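Local coordinates for Tv2483 (Treponema vincentii, PDB 6DET), which binds L-arginine with high selectivity as a lipoprotein of the family 3 solute-binding proteins, probably delivering it to an ABC transporter, at residues Thr106-Arg109 against Lys110-Arg114; Met172-Ile175 against Asp176-Tyr179. All coordinates share one frame; numbering follows the deposited sequence.

Contacts 1 and 2 lie in series along the chain. Their centres are about 25 Å apart and their nearest atoms about 12 Å apart, so they do not touch. The bound arginine relates them. In contact 1, Arg-109 reaches the pocket with its guanidinium and pairs with the ligand carboxylate. In contact 2, the side chain of Ile-175 comes to about 4 Å from the ligand, at the start of helix 175-184. In each a threonine accepts from the backbone N three residues on: Thr-106 in an ST motif, Thr-174 as the N-cap of helix 175-184. Residues 106-114 bring a charge to the ligand, residues 172-179 an apolar side chain.

Contact 1: residues Thr106-Arg109 against Lys110-Arg114; sequences TEER and KQHYR. With ARG (arginine), chain B.
Lys-110 and Glu-107 pair beside an ST motif, in the loop between strands 98-104 and 114-115 that carries the pocket residue Arg-109 of this family 3 solute-binding protein. Thr-106 OG1 accepts from Arg-109 N at 2.9 Å, and Lys-110 N bonds to Thr-106 O at 3.2 Å. This starts a single helix-like turn. The Glu-107 and Lys-110 side chains run side by side and point the same way. The lysine chain is extended beyond CG, while the bend at chi2 (-56°) turns the Glu-107 carboxylate to the lysine end. Lys-110 NZ reaches Glu-107 OE2 at 2.6 Å on the syn side of the carboxylate, a salt bridge at the exposed surface.

Glu-108 and His-112 meet at a slant, with carboxylate and ring planes 50° apart. His-112 NE2 makes only a weak bond to Glu-108 OE2, and Glu-108 is poorly ordered. The stronger partner is Glu-88, whose OE2 bonds to ND1. Two nearby carboxylates may favour the protonated imidazole, though the Glu-108 side is uncertain.

Arg-109 O receives His-112 N at 2.9 Å and, weakly, Tyr-113 N. The same oxygen lies at the edge of the Tyr-113 ring. Arg-109 CB rests 3.9 Å from Tyr-113 CD2, and the guanidinium and ring planes are 72° apart. Phe-103 contributes a cation-pi contact to Arg-109 and an edge-to-face contact to Tyr-113.

The Arg-109 chain is extended from CG to NE, which carries the guanidinium into the pocket. Ser-104 O takes a further bond from NH1. The ligand carboxylate lies at the guanidinium edge and takes two nearly straight bonds: Arg-109 NH1 to ligand O at 2.8 Å, and Arg-109 NH2 to ligand OXT at 3.1 Å.

Contact 2: residues Met172-Ile175 against Asp176-Tyr179; sequences MATI and DQLY
Thr-174 OG1 accepts from Gln-177 N at 3.1 Å: Thr-174 is the N-cap of helix 175-184. The threonine hydroxyl sits between the backbone N and the carbonyl carbon (chi1 73°), which turns OG1 to the first turn of the helix. The Gln-177 side chain, extended beyond CG, reaches back beyond Thr-174, with CG 3.5 Å from Thr-174 OG1. Gln-177 OE1 then accepts from Ala-173 N at 2.9 Å, with the donor tilted 27° from the carbonyl plane.

Met-172 CB and Leu-178 CD2 touch at 4.0 Å, and their side chains run at an angle to each other. Ile-175 and Tyr-179 lie side by side and point the same way, with Ile-175 CG2 4.1 Å from Tyr-179 CE2.

Further out, backbone bonds between Met-172 and Val-147 and Ala-149 hold the end of strand 167-172. Leu-178 packs on Ala-146, Ile-190 and Val-192, so the helix start lies against the sheet. The turn from strand into helix sets the Ile-175 side chain about 4 Å from the bound arginine, nearest atoms. Ile-175 also touches Glu-148, a ligand-binding residue, as well as Phe-45 and Pro-47.

Two backbone amides are satisfied by side chains: Gln-177 N by Thr-174 OG1, and Ala-173 N before the cap by Gln-177 OE1. The helix start is thus tied to the chain leading into it.

Contact 1: residues Thr106-Arg109 against Lys110-Arg114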
loop_
_atom_site.group_PDB
_atom_site.type_symbol
_atom_site.label_atom_id
_atom_site.label_comp_id
_atom_site.label_asym_id
_atom_site.label_seq_id
_atom_site.Cartn_x
_atom_site.Cartn_y
_atom_site.Cartn_z
ATOM N N THR A 106 -9.977 3.559 2.322
ATOM C CA THR A 106 -11.115 3.983 1.525
ATOM C C THR A 106 -12.345 3.948 2.410
ATOM O O THR A 106 -12.378 3.275 3.453
ATOM C CB THR A 106 -11.393 3.100 0.303
ATOM O OG1 THR A 106 -11.913 1.839 0.747
ATOM C CG2 THR A 106 -10.131 2.881 -0.552
ATOM N N GLU A 107 -13.376 4.673 1.972
ATOM C CA GLU A 107 -14.613 4.682 2.743
ATOM C C GLU A 107 -15.236 3.288 2.794
ATOM O O GLU A 107 -15.672 2.833 3.859
ATOM C CB GLU A 107 -15.583 5.709 2.161
ATOM C CG GLU A 107 -15.154 7.154 2.422
ATOM C CD GLU A 107 -14.942 7.457 3.904
ATOM O OE1 GLU A 107 -15.907 7.340 4.681
ATOM O OE2 GLU A 107 -13.796 7.775 4.297
ATOM N N GLU A 108 -15.256 2.583 1.661
ATOM C CA GLU A 108 -15.750 1.204 1.630
ATOM C C GLU A 108 -14.998 0.323 2.625
ATOM O O GLU A 108 -15.604 -0.460 3.370
ATOM C CB GLU A 108 -15.627 0.643 0.207
ATOM C CG GLU A 108 -15.626 -0.887 0.066
ATOM C CD GLU A 108 -16.994 -1.499 0.228
ATOM O OE1 GLU A 108 -17.956 -0.754 0.492
ATOM O OE2 GLU A 108 -17.110 -2.732 0.080
ATOM N N ARG A 109 -13.667 0.423 2.643
ATOM C CA ARG A 109 -12.873 -0.450 3.506
ATOM C C ARG A 109 -13.099 -0.182 4.996
ATOM O O ARG A 109 -12.881 -1.089 5.819
ATOM C CB ARG A 109 -11.401 -0.297 3.165
ATOM C CG ARG A 109 -11.048 -0.970 1.875
ATOM C CD ARG A 109 -9.609 -0.688 1.462
ATOM N NE ARG A 109 -9.235 -1.490 0.280
ATOM C CZ ARG A 109 -8.015 -1.529 -0.248
ATOM N NH1 ARG A 109 -7.036 -0.795 0.280
ATOM N NH2 ARG A 109 -7.771 -2.322 -1.307
ATOM N N LYS A 110 -13.567 1.016 5.359
ATOM C CA LYS A 110 -13.930 1.279 6.752
ATOM C C LYS A 110 -15.032 0.353 7.242
ATOM O O LYS A 110 -15.155 0.141 8.459
ATOM C CB LYS A 110 -14.380 2.743 6.943
ATOM C CG LYS A 110 -13.233 3.733 6.815
ATOM C CD LYS A 110 -13.678 5.208 6.968
ATOM C CE LYS A 110 -12.469 6.148 6.886
ATOM N NZ LYS A 110 -12.822 7.602 6.709
ATOM N N GLN A 111 -15.849 -0.176 6.335
ATOM C CA GLN A 111 -16.900 -1.125 6.683
ATOM C C GLN A 111 -16.410 -2.565 6.728
ATOM O O GLN A 111 -17.195 -3.457 7.047
ATOM C CB GLN A 111 -18.058 -1.048 5.680
ATOM C CG GLN A 111 -18.542 0.342 5.350
ATOM C CD GLN A 111 -19.013 1.100 6.566
ATOM O OE1 GLN A 111 -19.532 0.512 7.515
ATOM N NE2 GLN A 111 -18.833 2.416 6.548
ATOM N N HIS A 112 -15.146 -2.823 6.394
ATOM C CA HIS A 112 -14.638 -4.186 6.319
ATOM C C HIS A 112 -13.437 -4.424 7.201
ATOM O O HIS A 112 -13.077 -5.588 7.429
ATOM C CB HIS A 112 -14.223 -4.540 4.881
ATOM C CG HIS A 112 -15.355 -4.597 3.909
ATOM N ND1 HIS A 112 -15.758 -5.772 3.314
ATOM C CD2 HIS A 112 -16.153 -3.625 3.410
ATOM C CE1 HIS A 112 -16.765 -5.525 2.498
ATOM N NE2 HIS A 112 -17.023 -4.231 2.536
ATOM N N TYR A 113 -12.796 -3.370 7.684
ATOM C CA TYR A 113 -11.537 -3.459 8.408
ATOM C C TYR A 113 -11.500 -2.416 9.505
ATOM O O TYR A 113 -12.123 -1.348 9.390
ATOM C CB TYR A 113 -10.315 -3.198 7.503
ATOM C CG TYR A 113 -10.162 -4.076 6.277
ATOM C CD1 TYR A 113 -9.432 -5.252 6.339
ATOM C CD2 TYR A 113 -10.690 -3.695 5.041
ATOM C CE1 TYR A 113 -9.243 -6.036 5.231
ATOM C CE2 TYR A 113 -10.520 -4.480 3.925
ATOM C CZ TYR A 113 -9.792 -5.651 4.022
ATOM O OH TYR A 113 -9.601 -6.442 2.906
ATOM N N ARG A 114 -10.727 -2.722 10.549
ATOM C CA ARG A 114 -10.300 -1.741 11.539
ATOM C C ARG A 114 -8.924 -1.256 11.116
ATOM O O ARG A 114 -8.003 -2.057 10.969
ATOM C CB ARG A 114 -10.239 -2.347 12.946
ATOM C CG ARG A 114 -9.772 -1.337 14.026
ATOM C CD ARG A 114 -9.796 -1.937 15.424
ATOM N NE ARG A 114 -11.152 -2.284 15.838
ATOM C CZ ARG A 114 -11.968 -1.487 16.513
ATOM N NH1 ARG A 114 -11.572 -0.261 16.869
ATOM N NH2 ARG A 114 -13.185 -1.914 16.822
HETATM N N ARG B . -2.733 0.795 -2.158
HETATM C CA ARG B . -3.081 -0.523 -2.750
HETATM C C ARG B . -4.262 -1.120 -1.992
HETATM O O ARG B . -4.502 -0.703 -0.843
HETATM C CB ARG B . -1.894 -1.483 -2.693
HETATM C CG ARG B . -0.713 -1.079 -3.568
HETATM C CD ARG B . 0.496 -2.001 -3.437
HETATM N NE ARG B . 0.176 -3.330 -3.918
HETATM C CZ ARG B . 0.005 -4.400 -3.149
HETATM N NH1 ARG B . -0.333 -5.550 -3.738
HETATM N NH2 ARG B . 0.145 -4.330 -1.825
HETATM O OXT ARG B . -4.942 -2.014 -2.514
#

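Contact 2: residues Met172-Ile175 against Asp176-Tyr179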
loop_
_atom_site.group_PDB
_atom_site.type_symbol
_atom_site.label_atom_id
_atom_site.label_comp_id
_atom_site.label_asym_id
_atom_site.label_seq_id
_atom_site.Cartn_x
_atom_site.Cartn_y
_atom_site.Cartn_z
ATOM N N MET A 172 -4.530 -6.759 -13.255
ATOM C CA MET A 172 -3.377 -7.641 -13.279
ATOM C C MET A 172 -2.919 -7.975 -11.865
ATOM O O MET A 172 -3.257 -7.291 -10.895
ATOM C CB MET A 172 -2.266 -6.987 -14.089
ATOM C CG MET A 172 -2.840 -6.389 -15.360
ATOM S SD MET A 172 -1.642 -6.109 -16.666
ATOM C CE MET A 172 -2.732 -6.127 -18.094
ATOM N N ALA A 173 -2.154 -9.057 -11.750
ATOM C CA ALA A 173 -1.833 -9.628 -10.448
ATOM C C ALA A 173 -0.596 -9.040 -9.781
ATOM O O ALA A 173 -0.432 -9.205 -8.562
ATOM C CB ALA A 173 -1.629 -11.145 -10.587
ATOM N N THR A 174 0.307 -8.417 -10.538
ATOM C CA THR A 174 1.473 -7.768 -9.953
ATOM C C THR A 174 1.703 -6.393 -10.564
ATOM O O THR A 174 1.176 -6.038 -11.630
ATOM C CB THR A 174 2.756 -8.584 -10.138
ATOM O OG1 THR A 174 3.182 -8.508 -11.506
ATOM C CG2 THR A 174 2.545 -10.057 -9.775
ATOM N N ILE A 175 2.596 -5.653 -9.913
ATOM C CA ILE A 175 2.964 -4.339 -10.427
ATOM C C ILE A 175 3.817 -4.491 -11.680
ATOM O O ILE A 175 3.689 -3.714 -12.638
ATOM C CB ILE A 175 3.687 -3.531 -9.334
ATOM C CG1 ILE A 175 2.740 -3.252 -8.151
ATOM C CG2 ILE A 175 4.248 -2.229 -9.909
ATOM C CD1 ILE A 175 3.475 -2.775 -6.894
ATOM N N ASP A 176 4.694 -5.502 -11.706
ATOM C CA ASP A 176 5.522 -5.701 -12.897
ATOM C C ASP A 176 4.666 -5.963 -14.129
ATOM O O ASP A 176 5.026 -5.542 -15.236
ATOM C CB ASP A 176 6.503 -6.854 -12.679
ATOM C CG ASP A 176 7.790 -6.415 -11.986
ATOM O OD1 ASP A 176 8.036 -5.195 -11.870
ATOM O OD2 ASP A 176 8.572 -7.303 -11.581
ATOM N N GLN A 177 3.525 -6.640 -13.959
ATOM C CA GLN A 177 2.654 -6.922 -15.099
ATOM C C GLN A 177 2.089 -5.642 -15.700
ATOM O O GLN A 177 1.903 -5.558 -16.924
ATOM C CB GLN A 177 1.526 -7.860 -14.674
ATOM C CG GLN A 177 1.986 -9.320 -14.667
ATOM C CD GLN A 177 1.008 -10.244 -13.999
ATOM O OE1 GLN A 177 -0.126 -9.870 -13.718
ATOM N NE2 GLN A 177 1.443 -11.477 -13.747
ATOM N N LEU A 178 1.784 -4.648 -14.860
ATOM C CA LEU A 178 1.334 -3.363 -15.391
ATOM C C LEU A 178 2.355 -2.796 -16.367
ATOM O O LEU A 178 2.010 -2.372 -17.478
ATOM C CB LEU A 178 1.090 -2.366 -14.251
ATOM C CG LEU A 178 0.211 -2.834 -13.090
ATOM C CD1 LEU A 178 0.162 -1.738 -12.047
ATOM C CD2 LEU A 178 -1.196 -3.197 -13.560
ATOM N N TYR A 179 3.623 -2.738 -15.960
ATOM C CA TYR A 179 4.623 -2.130 -16.836
ATOM C C TYR A 179 4.863 -2.976 -18.070
ATOM O O TYR A 179 5.161 -2.434 -19.146
ATOM C CB TYR A 179 5.927 -1.902 -16.064
ATOM C CG TYR A 179 5.839 -0.717 -15.136
ATOM C CD1 TYR A 179 6.042 0.566 -15.619
ATOM C CD2 TYR A 179 5.552 -0.881 -13.779
ATOM C CE1 TYR A 179 5.956 1.649 -14.806
ATOM C CE2 TYR A 179 5.454 0.228 -12.931
ATOM C CZ TYR A 179 5.662 1.491 -13.468
ATOM O OH TYR A 179 5.578 2.620 -12.694
#